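Local coordinates for protein putative Chlorite dismutase TA0507 (Thermoplasma acidophilum, PDB 3DTZ) that is of unknown function but belongs to the chlorite dismutase family, whose members are generally heme-binding oxidoreductases, at residues S119-M124 and R180-Y185; S84-D89 and K127-L132; V196-E199 and A205-R208. One frame throughout, in Å; residues are numbered along the deposited sequence. Where two conformers were deposited one is given.

Interaction 1: residues S119-M124 and R180-Y185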
# COMPACT_ATOMS: atom_id res chain seq x y z
N SER D 119 23.16 24.61 -9.73
CA SER D 119 24.57 24.51 -10.07
C SER D 119 24.87 24.03 -11.51
O SER D 119 25.79 24.57 -12.13
CB SER D 119 25.40 23.76 -9.01
OG SER D 119 24.99 22.41 -8.91
N PRO D 120 24.08 23.05 -12.06
CA PRO D 120 24.34 22.66 -13.48
C PRO D 120 24.10 23.80 -14.46
O PRO D 120 24.80 23.89 -15.47
CB PRO D 120 23.30 21.56 -13.76
CG PRO D 120 22.77 21.15 -12.48
CD PRO D 120 23.01 22.23 -11.47
N TYR D 121 23.15 24.68 -14.15
CA TYR D 121 22.89 25.85 -15.01
C TYR D 121 23.99 26.87 -14.83
O TYR D 121 24.59 27.34 -15.83
CB TYR D 121 21.48 26.46 -14.70
CG TYR D 121 20.38 25.60 -15.28
CD1 TYR D 121 19.94 24.44 -14.61
CD2 TYR D 121 19.80 25.92 -16.51
CE1 TYR D 121 18.93 23.62 -15.17
CE2 TYR D 121 18.81 25.11 -17.07
CZ TYR D 121 18.39 23.97 -16.40
OH TYR D 121 17.43 23.20 -16.99
N ASN D 122 24.31 27.18 -13.56
CA ASN D 122 25.37 28.16 -13.27
C ASN D 122 26.72 27.76 -13.88
O ASN D 122 27.47 28.62 -14.38
CB ASN D 122 25.52 28.43 -11.77
CG ASN D 122 24.26 29.04 -11.13
OD1 ASN D 122 23.43 29.65 -11.81
ND2 ASN D 122 24.15 28.91 -9.80
N ALA D 123 26.99 26.45 -13.91
CA ALA D 123 28.23 25.91 -14.48
C ALA D 123 28.34 26.19 -15.99
O ALA D 123 29.44 26.18 -16.54
CB ALA D 123 28.30 24.39 -14.23
N MSE D 124 27.19 26.36 -16.64
CA MSE D 124 27.16 26.58 -18.08
C MSE D 124 26.79 28.02 -18.44
O MSE D 124 26.41 28.29 -19.58
CB MSE D 124 26.16 25.67 -18.76
CG MSE D 124 26.05 24.28 -18.22
SE MSE D 124 24.91 23.27 -19.41
CE MSE D 124 23.58 24.62 -19.82
N ARG D 180 15.05 19.70 -21.45
CA ARG D 180 15.42 20.61 -20.36
C ARG D 180 15.33 19.83 -19.09
O ARG D 180 14.26 19.33 -18.76
CB ARG D 180 14.51 21.84 -20.28
CG ARG D 180 14.39 22.47 -21.63
CD ARG D 180 14.19 23.94 -21.55
NE ARG D 180 12.79 24.31 -21.54
CZ ARG D 180 12.13 24.80 -22.59
NH1 ARG D 180 12.71 24.96 -23.76
NH2 ARG D 180 10.87 25.12 -22.46
N SER D 181 16.45 19.79 -18.37
CA SER D 181 16.57 18.97 -17.16
C SER D 181 16.68 19.83 -15.91
O SER D 181 17.44 20.81 -15.88
CB SER D 181 17.81 18.09 -17.28
OG SER D 181 18.00 17.31 -16.12
N TYR D 182 15.95 19.43 -14.85
CA TYR D 182 16.02 20.11 -13.57
C TYR D 182 16.13 19.10 -12.43
O TYR D 182 15.25 18.22 -12.28
CB TYR D 182 14.78 20.97 -13.35
CG TYR D 182 14.39 21.88 -14.48
CD1 TYR D 182 14.93 23.17 -14.59
CD2 TYR D 182 13.44 21.48 -15.41
CE1 TYR D 182 14.55 24.02 -15.63
CE2 TYR D 182 13.06 22.34 -16.45
CZ TYR D 182 13.62 23.59 -16.55
OH TYR D 182 13.23 24.40 -17.58
N THR D 183 17.19 19.22 -11.65
CA THR D 183 17.36 18.45 -10.43
C THR D 183 16.92 19.32 -9.26
O THR D 183 17.32 20.49 -9.15
CB THR D 183 18.83 18.01 -10.23
OG1 THR D 183 19.21 17.13 -11.29
CG2 THR D 183 18.97 17.28 -8.91
N THR D 184 16.10 18.74 -8.39
CA THR D 184 15.61 19.49 -7.25
C THR D 184 15.83 18.62 -6.02
O THR D 184 15.83 17.37 -6.13
CB THR D 184 14.10 19.88 -7.38
OG1 THR D 184 13.26 18.74 -7.11
CG2 THR D 184 13.77 20.50 -8.76
N TYR D 185 16.03 19.27 -4.88
CA TYR D 185 16.32 18.53 -3.65
C TYR D 185 15.26 18.72 -2.59
O TYR D 185 14.64 19.78 -2.48
CB TYR D 185 17.71 18.81 -3.12
CG TYR D 185 18.03 20.23 -2.76
CD1 TYR D 185 18.54 21.13 -3.72
CD2 TYR D 185 17.89 20.69 -1.44
CE1 TYR D 185 18.86 22.47 -3.38
CE2 TYR D 185 18.22 22.03 -1.09
CZ TYR D 185 18.71 22.90 -2.05
OH TYR D 185 19.03 24.21 -1.69
O HOH W 1 18.83 21.06 -19.12
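Tyr121 OH donates to the backbone oxygen Ser181 O at 2.6 Å, the one direct hydrogen bond between the short helix 119-122 and strand 180-185. Here a short helix packs on the antiparallel sheet of a chlorite dismutase-family fold, with Tyr121 providing the contact from the helix side. The hydroxyl stands 42° out of the carbonyl plane of Ser181, so it meets the oxygen from above. With CG opposite the carbonyl carbon (chi1 -75°), the Tyr121 ring leaves the helix toward the strand, and its hydroxyl end arrives over one face of the Tyr182 ring, Tyr121 OH lying 3.3 Å from Tyr182 CE1. The two ring planes are only 12° apart, yet the 5.8 Å between centroids leaves hardly any overlap, which rules out a full stack. Outside the pair, Leu128 and Ser131 of helix 128-132 also touch Tyr121, while the hydroxyl of Tyr182 turns to Ser131 and Glu199. A phenylalanine in place of Tyr121 would probably leave Ser181 O without this donor and remove one anchor of the bridging water. That water gives Tyr121 OH a weak bond of 3.3 Å and accepts from Ser181 N at 2.8 Å.

Interaction 2: residues S84-D89 and K127-L132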
# COMPACT_ATOMS: atom_id res chain seq x y z
N SER D 84 6.50 27.14 -9.66
CA SER D 84 7.76 27.48 -8.97
C SER D 84 7.72 28.91 -8.44
O SER D 84 7.08 29.76 -9.04
CB SER D 84 8.96 27.31 -9.91
OG SER D 84 8.86 26.13 -10.70
N SER D 85 8.43 29.17 -7.34
CA SER D 85 8.52 30.51 -6.74
C SER D 85 9.67 30.55 -5.75
O SER D 85 9.98 29.54 -5.14
CB SER D 85 7.25 30.84 -5.93
OG SER D 85 7.32 32.16 -5.35
N ARG D 86 10.30 31.71 -5.58
CA ARG D 86 11.29 31.89 -4.52
C ARG D 86 10.61 32.06 -3.16
O ARG D 86 11.28 31.95 -2.13
CB ARG D 86 12.21 33.08 -4.80
CG ARG D 86 13.17 32.81 -5.95
CD ARG D 86 14.27 33.86 -6.07
NE ARG D 86 15.25 33.41 -7.06
CZ ARG D 86 15.20 33.68 -8.36
NH1 ARG D 86 14.23 34.43 -8.88
NH2 ARG D 86 16.16 33.19 -9.16
N ASN D 87 9.30 32.28 -3.17
CA ASN D 87 8.55 32.61 -1.93
C ASN D 87 7.83 31.38 -1.37
O ASN D 87 6.83 30.93 -1.94
CB ASN D 87 7.53 33.74 -2.18
CG ASN D 87 6.93 34.30 -0.88
OD1 ASN D 87 6.84 33.60 0.13
ND2 ASN D 87 6.55 35.57 -0.91
N PRO D 88 8.30 30.86 -0.22
CA PRO D 88 7.70 29.65 0.35
C PRO D 88 6.26 29.84 0.84
O PRO D 88 5.50 28.88 0.91
CB PRO D 88 8.66 29.27 1.49
CG PRO D 88 9.35 30.52 1.85
CD PRO D 88 9.40 31.39 0.61
N ASP D 89 5.90 31.09 1.14
CA ASP D 89 4.53 31.50 1.48
C ASP D 89 3.63 31.41 0.25
O ASP D 89 2.51 30.92 0.33
CB ASP D 89 4.54 32.94 2.07
CG ASP D 89 3.13 33.50 2.34
OD1 ASP D 89 2.32 32.83 3.01
OD2 ASP D 89 2.85 34.65 1.88
N LYS D 127 20.95 30.78 -16.49
CA LYS D 127 20.10 31.02 -15.31
C LYS D 127 18.95 30.05 -15.34
O LYS D 127 18.19 29.99 -16.33
CB LYS D 127 19.59 32.48 -15.30
CG LYS D 127 20.70 33.49 -15.35
CD LYS D 127 20.19 34.87 -15.78
CE LYS D 127 21.35 35.84 -15.99
NZ LYS D 127 20.89 37.26 -16.07
N LEU D 128 18.84 29.23 -14.30
CA LEU D 128 17.76 28.25 -14.22
C LEU D 128 16.40 28.94 -14.40
O LEU D 128 15.54 28.44 -15.11
CB LEU D 128 17.84 27.44 -12.92
CG LEU D 128 16.86 26.25 -12.81
CD1 LEU D 128 17.48 25.16 -11.92
CD2 LEU D 128 15.56 26.72 -12.18
N GLU D 129 16.25 30.11 -13.79
CA GLU D 129 15.01 30.86 -13.88
C GLU D 129 14.66 31.20 -15.33
O GLU D 129 13.49 31.15 -15.72
CB GLU D 129 15.09 32.12 -13.03
CG GLU D 129 13.81 32.95 -13.04
CD GLU D 129 13.89 34.16 -12.15
OE1 GLU D 129 14.94 34.36 -11.52
OE2 GLU D 129 12.90 34.93 -12.11
N ASP D 130 15.67 31.53 -16.14
CA ASP D 130 15.44 31.84 -17.56
C ASP D 130 14.83 30.64 -18.27
O ASP D 130 13.91 30.79 -19.09
CB ASP D 130 16.75 32.23 -18.27
CG ASP D 130 17.20 33.66 -17.99
OD1 ASP D 130 16.43 34.46 -17.40
OD2 ASP D 130 18.36 34.00 -18.38
N SER D 131 15.32 29.43 -17.96
CA SER D 131 14.79 28.20 -18.53
C SER D 131 13.33 28.01 -18.12
O SER D 131 12.47 27.63 -18.93
CB SER D 131 15.64 27.01 -18.06
OG SER D 131 15.40 25.87 -18.83
N LEU D 132 13.05 28.26 -16.83
CA LEU D 132 11.67 28.15 -16.31
C LEU D 132 10.71 29.16 -17.00
O LEU D 132 9.51 28.89 -17.12
CB LEU D 132 11.65 28.34 -14.81
CG LEU D 132 12.33 27.34 -13.91
CD1 LEU D 132 12.12 27.72 -12.45
CD2 LEU D 132 11.74 25.95 -14.21
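Arg86 holds a single carboxylate oxygen of Glu129 with both terminal nitrogens: NH1 lies 2.7 Å and NH2 2.9 Å from Glu129 OE1, forming an end-on salt bridge. OE1 sits in the guanidinium plane, so it fits between the two N-H groups, although neither bond is straight (149° from NH1, 139° from NH2). From the glutamate side the approach differs. Both nitrogens come from the same face of the carboxylate, well above its plane, with the flat groups inclined by 59°. The Glu129 side chain leaves helix 128-132 with CG trans to the backbone nitrogen and stays extended beyond it, carrying the carboxylate out to the arginine. Its other oxygen, OE2, pairs with Arg133, and Arg86 NE is taken by the backbone oxygen of Thr22. The arginine springs from the turn joining strand 79-85 to helix 88-102. That turn contains an ST turn, Asn87 N to Ser85 OG at 2.9 Å, followed by an N-cap in which Asn87 OD1 accepts from Asp89 N at 2.9 Å. Deeper in, the contact becomes apolar on the helix side: Leu132 CD1 rests 4.0 Å from Ser84 OG and 4.1 Å from Ser84 CB. The serine hydroxyl has its polar partners in Asn66, Tyr116 and Thr26, and Ile65 of strand 64-72 touches Arg86, Glu129 and Leu132.

Interaction 3: residues V196-E199 and A205-R208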
# COMPACT_ATOMS: atom_id res chain seq x y z
N VAL D 196 13.22 14.87 -9.74
CA VAL D 196 13.87 15.26 -10.99
C VAL D 196 12.78 15.56 -12.01
O VAL D 196 11.80 14.80 -12.13
CB VAL D 196 14.86 14.21 -11.50
CG1 VAL D 196 15.77 14.84 -12.48
CG2 VAL D 196 15.77 13.71 -10.34
N LEU D 197 12.90 16.72 -12.66
CA LEU D 197 11.89 17.20 -13.61
C LEU D 197 12.51 17.36 -15.00
O LEU D 197 13.63 17.87 -15.13
CB LEU D 197 11.34 18.56 -13.15
CG LEU D 197 10.91 18.65 -11.69
CD1 LEU D 197 10.50 20.06 -11.32
CD2 LEU D 197 9.81 17.63 -11.37
N TYR D 198 11.75 17.01 -16.04
CA TYR D 198 12.22 17.16 -17.43
C TYR D 198 11.11 17.72 -18.29
O TYR D 198 9.98 17.25 -18.19
CB TYR D 198 12.62 15.84 -18.03
CG TYR D 198 13.65 15.15 -17.18
CD1 TYR D 198 15.00 15.47 -17.34
CD2 TYR D 198 13.26 14.28 -16.16
CE1 TYR D 198 15.96 14.87 -16.54
CE2 TYR D 198 14.23 13.67 -15.34
CZ TYR D 198 15.56 13.98 -15.55
OH TYR D 198 16.54 13.43 -14.75
N GLU D 199 11.45 18.69 -19.12
CA GLU D 199 10.59 19.07 -20.23
C GLU D 199 11.19 18.39 -21.46
O GLU D 199 12.39 18.51 -21.74
CB GLU D 199 10.59 20.58 -20.46
CG GLU D 199 9.99 21.37 -19.31
CD GLU D 199 9.94 22.83 -19.67
OE1 GLU D 199 9.24 23.16 -20.66
OE2 GLU D 199 10.59 23.64 -18.98
N ALA D 205 12.16 9.13 -27.58
CA ALA D 205 13.55 9.60 -27.51
C ALA D 205 14.03 9.73 -26.06
O ALA D 205 15.14 9.30 -25.73
CB ALA D 205 13.69 10.93 -28.24
N TRP D 206 13.18 10.28 -25.20
CA TRP D 206 13.51 10.41 -23.79
C TRP D 206 13.71 9.02 -23.17
O TRP D 206 14.66 8.81 -22.41
CB TRP D 206 12.42 11.18 -23.04
CG TRP D 206 12.43 10.94 -21.55
CD1 TRP D 206 11.49 10.23 -20.83
CD2 TRP D 206 13.40 11.39 -20.60
NE1 TRP D 206 11.83 10.21 -19.50
CE2 TRP D 206 13.00 10.90 -19.33
CE3 TRP D 206 14.57 12.14 -20.70
CZ2 TRP D 206 13.73 11.15 -18.16
CZ3 TRP D 206 15.30 12.39 -19.53
CH2 TRP D 206 14.87 11.90 -18.28
N SER D 207 12.82 8.08 -23.50
CA SER D 207 12.92 6.72 -22.96
C SER D 207 14.24 6.08 -23.39
O SER D 207 14.90 5.37 -22.60
CB SER D 207 11.73 5.85 -23.42
OG SER D 207 11.76 4.58 -22.78
N ARG D 208 14.64 6.33 -24.63
CA ARG D 208 15.91 5.77 -25.15
C ARG D 208 17.12 6.34 -24.42
O ARG D 208 18.05 5.59 -24.09
CB ARG D 208 16.04 5.95 -26.65
CG ARG D 208 15.09 5.06 -27.43
CD ARG D 208 15.44 5.07 -28.90
NE ARG D 208 15.31 6.39 -29.50
CZ ARG D 208 14.19 6.86 -30.04
NH1 ARG D 208 13.09 6.10 -30.04
NH2 ARG D 208 14.17 8.07 -30.57
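Trp206 sets one corner of its indole, CH2, on the face of the Tyr198 ring, and the whole contact between the two segments rests on this aromatic pair. CH2 stands 3.3 Å above the tyrosine ring plane and over its centre. Its nearly equal separations from the six ring carbons confirm this: Trp206 CH2 is 3.5 Å from Tyr198 CE2, and Trp206 CH2 is still only 3.7 Å from Tyr198 CD1. The neighbouring indole atoms lie over the two flanks of the same face: Trp206 CZ2 approaches Tyr198 CD2 at 3.7 Å, whereas Trp206 CZ3 approaches Tyr198 CD1 at 3.8 Å. With the planes at 39° and the centroid of the indole's six-membered ring 4.3 Å from that of Tyr198, the pair is neither a parallel stack nor an edge-to-face one. Only the outer end of the indole comes down on the phenol.

Trp206 has CG roughly anti to the backbone N (chi1 160°), which sends the indole off the helix toward the strand. Around the pair, Ile179 touches both rings, Tyr143 touches Tyr198 and Val141 touches Trp206. Trp206 NE1 bonds to the backbone oxygen of Gly188 of the third subunit, which probably helps fix the rotation of the indole. Beside it, Ser207 bonds to Phe187 of that subunit, while Arg208 forms salt bridges to Asp175 of its own chain and Glu23 of the third subunit. A helix packed through an aromatic side chain on the strand just before it belongs to the alpha-plus-beta architecture of this domain, and the same helix faces a neighbouring subunit of the five-chain assembly. Helix 203-213 thus packs against the sheet through Trp206, directly after strand 194-200, which itself runs antiparallel between strands 139-147 and 180-185.

In the fold
From the N terminus, the turn after strand 79-85 comes first, and interaction 2 closes a 37-residue loop when helix 128-132 reaches it. Interaction 1 has meanwhile opened at 119-124, inside that loop, and closes only at strand 180-185, so the two cross along the chain. They also touch in space, through Tyr121 on Leu128 and Tyr182 on Leu132, so the consecutive helices 119-122 and 128-132 are tied to different parts of one sheet. Interaction 3 follows in series with a five-residue loop. Its strand neighbours 180-185, with Tyr182 N bonded to Leu197 O, linking it to interaction 1, whereas the centres of interactions 2 and 3 are about 20 Å apart.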